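Local coordinates for protein endoglucanase (Uncultured bacterium, PDB 3X17) that probably hydrolyses internal beta-1,4-glucosidic bonds of cellulose and related glucans, as a family 9 endoglucanase with an N-terminal Ig-like domain, at residues S435-L440 / N546-F551. Sequence-based numbering, arbitrary orientation.
Sequences SNKEAL and NAPLVF
Two helices of the (alpha/alpha)6 barrel, 435-452 and 543-558, pack here near the centre of the chain, with Leu440 and Lys437 of one meeting Pro548 and Leu549 of the other. The local axes approach to 8.5 Å and run roughly the same way, 34° apart. Pro548 points its CB toward helix 435-452, and its ring touches two residues there, one turn apart: its CB lies 4.0 Å from Leu440 CB, and its CG 3.8 Å from Lys437 CG. Of the lysine side chain, the CG methylene does the touching. With CG anti to the backbone N (chi1 177°) that methylene comes up against the proline, and bends further out lead the ammonium group away. Leu440 reaches past the ring with CD1, which rests 3.7 Å from Leu549 CB and 4.0 Å from Leu549 CD1, the two leucine side chains lying at a slant. Leu549 also touches Leu466 of helix 456-469, and Pro548 touches Gln193 of helix 184-200. The proline, having no N-H to give to the preceding turn, sits at a kink in its helix. No hydrogen bond crosses the interface, so shape and apolar burial join these two barrel helices, and the lysine contributes its aliphatic part rather than its charge.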
loop_
_atom_site.group_PDB
_atom_site.type_symbol
_atom_site.label_atom_id
_atom_site.label_comp_id
_atom_site.label_asym_id
_atom_site.label_seq_id
_atom_site.Cartn_x
_atom_site.Cartn_y
_atom_site.Cartn_z
ATOM N N SER A 435 9.556 -1.981 -2.716
ATOM C CA SER A 435 9.480 -1.326 -4.005
ATOM C C SER A 435 8.078 -1.346 -4.636
ATOM O O SER A 435 7.667 -0.373 -5.247
ATOM C CB SER A 435 10.533 -1.878 -4.969
ATOM O OG SER A 435 10.133 -3.149 -5.430
ATOM N N ASN A 436 7.351 -2.448 -4.495
ATOM C CA ASN A 436 5.974 -2.475 -4.960
ATOM C C ASN A 436 5.108 -1.388 -4.329
ATOM O O ASN A 436 4.328 -0.711 -5.000
ATOM C CB ASN A 436 5.362 -3.840 -4.693
ATOM C CG ASN A 436 5.900 -4.903 -5.634
ATOM O OD1 ASN A 436 6.600 -4.590 -6.596
ATOM N ND2 ASN A 436 5.576 -6.158 -5.364
ATOM N N LYS A 437 5.252 -1.210 -3.029
ATOM C CA LYS A 437 4.473 -0.208 -2.327
ATOM C C LYS A 437 4.819 1.194 -2.854
ATOM O O LYS A 437 3.938 2.034 -3.105
ATOM C CB LYS A 437 4.740 -0.315 -0.822
ATOM C CG LYS A 437 4.013 0.741 0.031
ATOM C CD LYS A 437 4.838 1.988 0.138
ATOM C CE LYS A 437 6.162 1.708 0.885
ATOM N NZ LYS A 437 6.575 2.933 1.694
ATOM N N GLU A 438 6.110 1.436 -3.009
ATOM C CA GLU A 438 6.637 2.689 -3.550
ATOM C C GLU A 438 6.102 3.000 -4.961
ATOM O O GLU A 438 5.722 4.145 -5.245
ATOM C CB GLU A 438 8.186 2.653 -3.537
ATOM C CG GLU A 438 8.846 3.879 -4.144
ATOM C CD GLU A 438 10.378 3.850 -4.079
ATOM O OE1 GLU A 438 10.952 3.200 -3.168
ATOM O OE2 GLU A 438 11.003 4.544 -4.907
ATOM N N ALA A 439 6.000 1.971 -5.807
ATOM C CA ALA A 439 5.372 2.119 -7.129
ATOM C C ALA A 439 3.946 2.617 -6.967
ATOM O O ALA A 439 3.516 3.555 -7.656
ATOM C CB ALA A 439 5.363 0.803 -7.872
ATOM N N LEU A 440 3.183 1.926 -6.133
ATOM C CA LEU A 440 1.771 2.236 -6.029
ATOM C C LEU A 440 1.570 3.589 -5.350
ATOM O O LEU A 440 0.657 4.342 -5.710
ATOM C CB LEU A 440 1.029 1.123 -5.300
ATOM C CG LEU A 440 0.697 -0.118 -6.139
ATOM C CD1 LEU A 440 0.370 -1.277 -5.183
ATOM C CD2 LEU A 440 -0.505 0.138 -7.081
ATOM N N ASN A 546 -0.398 -2.712 1.240
ATOM C CA ASN A 546 -1.766 -2.864 0.800
ATOM C C ASN A 546 -2.547 -1.559 0.743
ATOM O O ASN A 546 -3.554 -1.453 0.043
ATOM C CB ASN A 546 -2.483 -3.907 1.664
ATOM C CG ASN A 546 -2.518 -5.271 0.992
ATOM O OD1 ASN A 546 -1.470 -5.805 0.658
ATOM N ND2 ASN A 546 -3.718 -5.729 0.604
ATOM N N ALA A 547 -2.099 -0.579 1.511
ATOM C CA ALA A 547 -2.840 0.674 1.643
ATOM C C ALA A 547 -2.876 1.445 0.317
ATOM O O ALA A 547 -3.930 1.857 -0.115
ATOM C CB ALA A 547 -2.240 1.524 2.746
ATOM N N PRO A 548 -1.711 1.647 -0.332
ATOM C CA PRO A 548 -1.799 2.343 -1.619
ATOM C C PRO A 548 -2.374 1.443 -2.711
ATOM O O PRO A 548 -2.900 1.947 -3.709
ATOM C CB PRO A 548 -0.330 2.721 -1.929
ATOM C CG PRO A 548 0.491 1.723 -1.134
ATOM C CD PRO A 548 -0.316 1.475 0.121
ATOM N N LEU A 549 -2.260 0.123 -2.545
ATOM C CA LEU A 549 -2.938 -0.798 -3.452
ATOM C C LEU A 549 -4.462 -0.614 -3.416
ATOM O O LEU A 549 -5.109 -0.549 -4.456
ATOM C CB LEU A 549 -2.543 -2.269 -3.191
ATOM C CG LEU A 549 -3.295 -3.333 -4.002
ATOM C CD1 LEU A 549 -3.173 -3.119 -5.530
ATOM C CD2 LEU A 549 -2.888 -4.777 -3.604
ATOM N N VAL A 550 -5.035 -0.606 -2.232
ATOM C CA VAL A 550 -6.461 -0.338 -2.091
ATOM C C VAL A 550 -6.803 1.046 -2.674
ATOM O O VAL A 550 -7.803 1.179 -3.364
ATOM C CB VAL A 550 -6.919 -0.387 -0.600
ATOM C CG1 VAL A 550 -8.312 0.276 -0.419
ATOM C CG2 VAL A 550 -6.952 -1.830 -0.101
ATOM N N PHE A 551 -5.940 2.051 -2.457
ATOM C CA PHE A 551 -6.177 3.384 -3.040
ATOM C C PHE A 551 -6.227 3.392 -4.569
ATOM O O PHE A 551 -7.221 3.835 -5.175
ATOM C CB PHE A 551 -5.172 4.420 -2.525
ATOM C CG PHE A 551 -5.464 5.835 -2.995
ATOM C CD1 PHE A 551 -4.977 6.294 -4.211
ATOM C CD2 PHE A 551 -6.254 6.685 -2.234
ATOM C CE1 PHE A 551 -5.240 7.587 -4.644
ATOM C CE2 PHE A 551 -6.533 7.967 -2.667
ATOM C CZ PHE A 551 -6.011 8.426 -3.867
#